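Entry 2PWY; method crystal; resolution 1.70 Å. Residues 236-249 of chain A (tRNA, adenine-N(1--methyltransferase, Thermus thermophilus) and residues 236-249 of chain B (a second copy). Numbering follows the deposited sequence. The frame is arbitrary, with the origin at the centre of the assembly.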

# COMPACT_ATOMS: atom_id res chain seq x y z
N ALA A 236 -17.25 -5.89 4.68
CA ALA A 236 -15.95 -6.44 4.29
C ALA A 236 -15.17 -5.36 3.57
O ALA A 236 -15.48 -5.03 2.43
CB ALA A 236 -16.13 -7.65 3.37
N HIS A 237 -14.15 -4.82 4.24
CA HIS A 237 -13.29 -3.79 3.65
C HIS A 237 -11.98 -3.72 4.40
O HIS A 237 -11.92 -4.10 5.58
CB HIS A 237 -13.98 -2.42 3.70
CG HIS A 237 -14.40 -2.00 5.08
ND1 HIS A 237 -13.53 -1.44 5.99
CD2 HIS A 237 -15.61 -2.06 5.69
CE1 HIS A 237 -14.18 -1.18 7.11
NE2 HIS A 237 -15.45 -1.53 6.95
N PRO A 238 -10.91 -3.25 3.74
CA PRO A 238 -9.70 -2.96 4.49
C PRO A 238 -10.04 -2.02 5.65
O PRO A 238 -10.88 -1.13 5.50
CB PRO A 238 -8.81 -2.26 3.46
CG PRO A 238 -9.25 -2.83 2.16
CD PRO A 238 -10.74 -2.97 2.30
N ARG A 239 -9.42 -2.23 6.81
CA ARG A 239 -9.72 -1.41 7.99
C ARG A 239 -9.54 0.08 7.68
O ARG A 239 -8.58 0.47 6.98
CB ARG A 239 -8.90 -1.83 9.21
CG ARG A 239 -9.29 -3.18 9.75
CD ARG A 239 -8.88 -3.37 11.22
NE ARG A 239 -9.15 -4.74 11.65
CZ ARG A 239 -10.34 -5.18 12.04
NH1 ARG A 239 -11.38 -4.36 12.09
NH2 ARG A 239 -10.50 -6.46 12.40
N PHE A 240 -10.47 0.90 8.16
CA PHE A 240 -10.46 2.33 7.87
C PHE A 240 -9.20 3.00 8.40
O PHE A 240 -8.65 3.91 7.76
CB PHE A 240 -11.73 3.01 8.43
CG PHE A 240 -13.01 2.59 7.75
CD1 PHE A 240 -13.10 2.56 6.35
CD2 PHE A 240 -14.13 2.24 8.50
CE1 PHE A 240 -14.29 2.18 5.72
CE2 PHE A 240 -15.32 1.86 7.88
CZ PHE A 240 -15.40 1.83 6.48
N GLN A 241 -8.74 2.53 9.56
CA GLN A 241 -7.51 3.00 10.18
C GLN A 241 -6.48 1.86 10.27
O GLN A 241 -6.77 0.81 10.85
CB GLN A 241 -7.80 3.57 11.58
N GLN A 242 -5.30 2.08 9.68
CA GLN A 242 -4.21 1.10 9.69
C GLN A 242 -2.97 1.69 10.36
O GLN A 242 -2.78 2.91 10.37
CB GLN A 242 -3.78 0.72 8.27
CG GLN A 242 -4.88 0.23 7.34
CD GLN A 242 -5.12 -1.27 7.41
OE1 GLN A 242 -4.28 -2.05 7.88
NE2 GLN A 242 -6.28 -1.68 6.90
N VAL A 243 -2.12 0.81 10.89
CA VAL A 243 -0.73 1.17 11.18
C VAL A 243 -0.11 1.41 9.80
O VAL A 243 0.01 0.47 9.01
CB VAL A 243 0.03 0.03 11.91
CG1 VAL A 243 1.49 0.43 12.18
CG2 VAL A 243 -0.66 -0.35 13.22
N GLY A 244 0.23 2.66 9.51
CA GLY A 244 0.75 3.02 8.18
C GLY A 244 2.23 2.72 8.00
O GLY A 244 2.69 2.41 6.89
N HIS A 245 2.97 2.82 9.09
CA HIS A 245 4.42 2.66 9.03
C HIS A 245 4.92 2.34 10.42
O HIS A 245 4.37 2.83 11.40
CB HIS A 245 5.07 3.95 8.53
CG HIS A 245 6.57 3.89 8.49
ND1 HIS A 245 7.26 3.15 7.55
CD2 HIS A 245 7.50 4.49 9.26
CE1 HIS A 245 8.55 3.29 7.76
NE2 HIS A 245 8.73 4.10 8.79
N THR A 246 5.94 1.49 10.48
CA THR A 246 6.68 1.28 11.72
C THR A 246 8.14 1.62 11.46
O THR A 246 8.69 2.58 12.04
CB THR A 246 6.50 -0.16 12.25
OG1 THR A 246 6.82 -1.10 11.21
CG2 THR A 246 5.06 -0.37 12.70
N ALA A 247 8.78 0.83 10.58
CA ALA A 247 10.16 1.05 10.19
C ALA A 247 10.48 0.41 8.85
O ALA A 247 9.75 -0.45 8.36
CB ALA A 247 11.11 0.50 11.27
N PHE A 248 11.59 0.86 8.26
CA PHE A 248 12.20 0.21 7.13
C PHE A 248 13.11 -0.90 7.60
O PHE A 248 13.69 -0.80 8.67
CB PHE A 248 13.02 1.23 6.35
CG PHE A 248 12.22 2.38 5.85
CD1 PHE A 248 11.55 2.28 4.64
CD2 PHE A 248 12.08 3.55 6.60
CE1 PHE A 248 10.76 3.33 4.17
CE2 PHE A 248 11.31 4.62 6.13
CZ PHE A 248 10.64 4.50 4.93
N LEU A 249 13.23 -1.94 6.78
CA LEU A 249 14.21 -3.00 7.02
C LEU A 249 15.30 -2.89 5.97
O LEU A 249 15.03 -2.78 4.77
CB LEU A 249 13.55 -4.39 6.94
CG LEU A 249 12.35 -4.67 7.85
CD1 LEU A 249 11.93 -6.12 7.73
CD2 LEU A 249 12.70 -4.35 9.28
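Chain B (236-249) AHPRFQQVGHTAFL

A two-fold axis that passes between two identical strands obliges each strand to serve as donor and acceptor in equal measure, and this tRNA methyltransferase from Thermus thermophilus illustrates how the account is settled. In both copies, residues 236-238 end a strand, 241-243 form a second, short strand, and 248-249 begin a third. The middle strand of chain B runs antiparallel to its counterpart in chain A, their axes approaching to 5.2 Å with 144° between their N-to-C directions. The register centres on Q242(A) and Q242(B), a hydrogen-bonded pair with CA atoms 5.8 Å apart. Q241(A) lies across from V243(B) in a non-hydrogen-bonded pair, CA to CA 5.1 Å, and symmetry repeats that pair with V243(A) and Q241(B).

At the centre the bonding is reciprocal but loose: Q242(B) N donates to Q242(A) O at 3.4 Å, and Q242(A) N returns an equally weak bond to Q242(B) O. The tighter links lie just beyond the strands. G244(B) N donates to F240(A) O at 2.6 Å, and the same carbonyl receives a weak second bond from H245(B) N at 3.5 Å, so one acceptor satisfies two successive amides. V243(B) CA also stands 3.6 Å from F240(A) O, in a CA-H...O contact. All these interactions recur with the chains exchanged.

Glycine suits this close passage. A CB on G244(B) would fall 2.2 Å from Q242(A) CG and 2.6 Å from R239(A) O, both clashes; as built, G244(B) CA rests 3.5 Å from Q242(A) CG.

Several side-chain polar groups find their partners within their own stretch or elsewhere in the structure. H237(A) ND1 donates to P238(A) O at 2.7 Å, nearly straight at 173°, and Q242(A) NE2 donates to R239(A) O at 3.1 Å. Q242(A) OE1 and H245(B) NE2 find partners elsewhere in the structure.

The ring of H245(B) also packs against chain A. Its CA-to-CB bond points toward chain A, and chi1 is in the t well; P238(A) CD sits over one ring face of H245(B), 3.8 Å from the centroid and 9° off the normal. At the ring edge, H245(B) CD2 meets F240(A) CE1 at 3.7 Å. The ring of H237(A) is nearly parallel to that of H245(B) but slid aside, with centroids 5.6 Å apart. P238(A) CD also touches F248(B) CZ at 3.7 Å, extending the apolar contact. Together the two stretches bury 764 Å², summed over both sides.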

# COMPACT_ATOMS: atom_id res chain seq x y z
N ALA B 236 11.78 11.72 8.83
CA ALA B 236 11.18 11.54 7.51
C ALA B 236 10.73 10.09 7.38
O ALA B 236 11.57 9.20 7.23
CB ALA B 236 12.18 11.87 6.40
N HIS B 237 9.42 9.86 7.44
CA HIS B 237 8.86 8.52 7.30
C HIS B 237 7.40 8.61 6.92
O HIS B 237 6.74 9.62 7.20
CB HIS B 237 8.99 7.73 8.61
CG HIS B 237 8.38 8.42 9.80
ND1 HIS B 237 7.03 8.37 10.07
CD2 HIS B 237 8.94 9.17 10.78
CE1 HIS B 237 6.78 9.08 11.17
NE2 HIS B 237 7.93 9.56 11.63
N PRO B 238 6.87 7.56 6.26
CA PRO B 238 5.42 7.52 6.09
C PRO B 238 4.73 7.68 7.45
O PRO B 238 5.24 7.15 8.44
CB PRO B 238 5.18 6.13 5.51
CG PRO B 238 6.44 5.83 4.78
CD PRO B 238 7.53 6.40 5.64
N ARG B 239 3.62 8.41 7.50
CA ARG B 239 2.94 8.64 8.77
C ARG B 239 2.60 7.32 9.46
O ARG B 239 2.19 6.35 8.81
CB ARG B 239 1.69 9.52 8.60
CG ARG B 239 2.01 10.94 8.23
CD ARG B 239 0.87 11.91 8.57
NE ARG B 239 1.17 13.25 8.06
CZ ARG B 239 1.96 14.13 8.68
NH1 ARG B 239 2.50 13.83 9.85
NH2 ARG B 239 2.19 15.32 8.13
N PHE B 240 2.80 7.28 10.78
CA PHE B 240 2.60 6.05 11.55
C PHE B 240 1.15 5.58 11.48
O PHE B 240 0.89 4.37 11.42
CB PHE B 240 3.05 6.25 13.01
CG PHE B 240 4.54 6.45 13.18
CD1 PHE B 240 5.45 5.60 12.55
CD2 PHE B 240 5.03 7.47 13.99
CE1 PHE B 240 6.83 5.78 12.71
CE2 PHE B 240 6.40 7.66 14.17
CZ PHE B 240 7.30 6.80 13.52
N GLN B 241 0.23 6.54 11.46
CA GLN B 241 -1.19 6.28 11.32
C GLN B 241 -1.73 6.90 10.02
O GLN B 241 -1.59 8.10 9.80
CB GLN B 241 -1.95 6.84 12.53
N GLN B 242 -2.33 6.06 9.17
CA GLN B 242 -2.91 6.49 7.89
C GLN B 242 -4.40 6.17 7.85
O GLN B 242 -4.86 5.24 8.52
CB GLN B 242 -2.28 5.74 6.71
CG GLN B 242 -0.76 5.79 6.61
CD GLN B 242 -0.23 6.98 5.82
OE1 GLN B 242 -0.95 7.63 5.05
NE2 GLN B 242 1.05 7.26 6.01
N VAL B 243 -5.13 6.93 7.03
CA VAL B 243 -6.45 6.49 6.57
C VAL B 243 -6.16 5.28 5.69
O VAL B 243 -5.53 5.42 4.63
CB VAL B 243 -7.17 7.59 5.73
CG1 VAL B 243 -8.54 7.09 5.25
CG2 VAL B 243 -7.34 8.87 6.54
N GLY B 244 -6.57 4.10 6.13
CA GLY B 244 -6.26 2.85 5.42
C GLY B 244 -7.19 2.57 4.25
O GLY B 244 -6.79 1.96 3.24
N HIS B 245 -8.43 3.00 4.39
CA HIS B 245 -9.45 2.71 3.39
C HIS B 245 -10.58 3.70 3.56
O HIS B 245 -10.88 4.11 4.68
CB HIS B 245 -9.98 1.28 3.59
CG HIS B 245 -11.07 0.91 2.64
ND1 HIS B 245 -10.84 0.67 1.30
CD2 HIS B 245 -12.40 0.73 2.83
CE1 HIS B 245 -11.98 0.36 0.71
NE2 HIS B 245 -12.94 0.39 1.62
N THR B 246 -11.17 4.09 2.44
CA THR B 246 -12.42 4.84 2.46
C THR B 246 -13.46 4.05 1.67
O THR B 246 -14.46 3.58 2.23
CB THR B 246 -12.23 6.27 1.90
OG1 THR B 246 -11.60 6.20 0.60
CG2 THR B 246 -11.34 7.08 2.84
N ALA B 247 -13.20 3.89 0.36
CA ALA B 247 -14.08 3.13 -0.51
C ALA B 247 -13.35 2.65 -1.76
O ALA B 247 -12.28 3.15 -2.11
CB ALA B 247 -15.30 3.97 -0.92
N PHE B 248 -13.96 1.66 -2.42
CA PHE B 248 -13.56 1.25 -3.75
C PHE B 248 -14.25 2.12 -4.78
O PHE B 248 -15.36 2.58 -4.55
CB PHE B 248 -13.99 -0.21 -3.96
CG PHE B 248 -13.37 -1.15 -2.98
CD1 PHE B 248 -12.12 -1.67 -3.23
CD2 PHE B 248 -14.03 -1.47 -1.80
CE1 PHE B 248 -11.51 -2.53 -2.31
CE2 PHE B 248 -13.44 -2.35 -0.88
CZ PHE B 248 -12.18 -2.86 -1.13
N LEU B 249 -13.58 2.32 -5.91
CA LEU B 249 -14.19 2.98 -7.06
C LEU B 249 -14.42 1.95 -8.15
O LEU B 249 -13.52 1.17 -8.50
CB LEU B 249 -13.28 4.11 -7.59
CG LEU B 249 -12.86 5.21 -6.62
CD1 LEU B 249 -12.08 6.29 -7.35
CD2 LEU B 249 -14.06 5.80 -5.93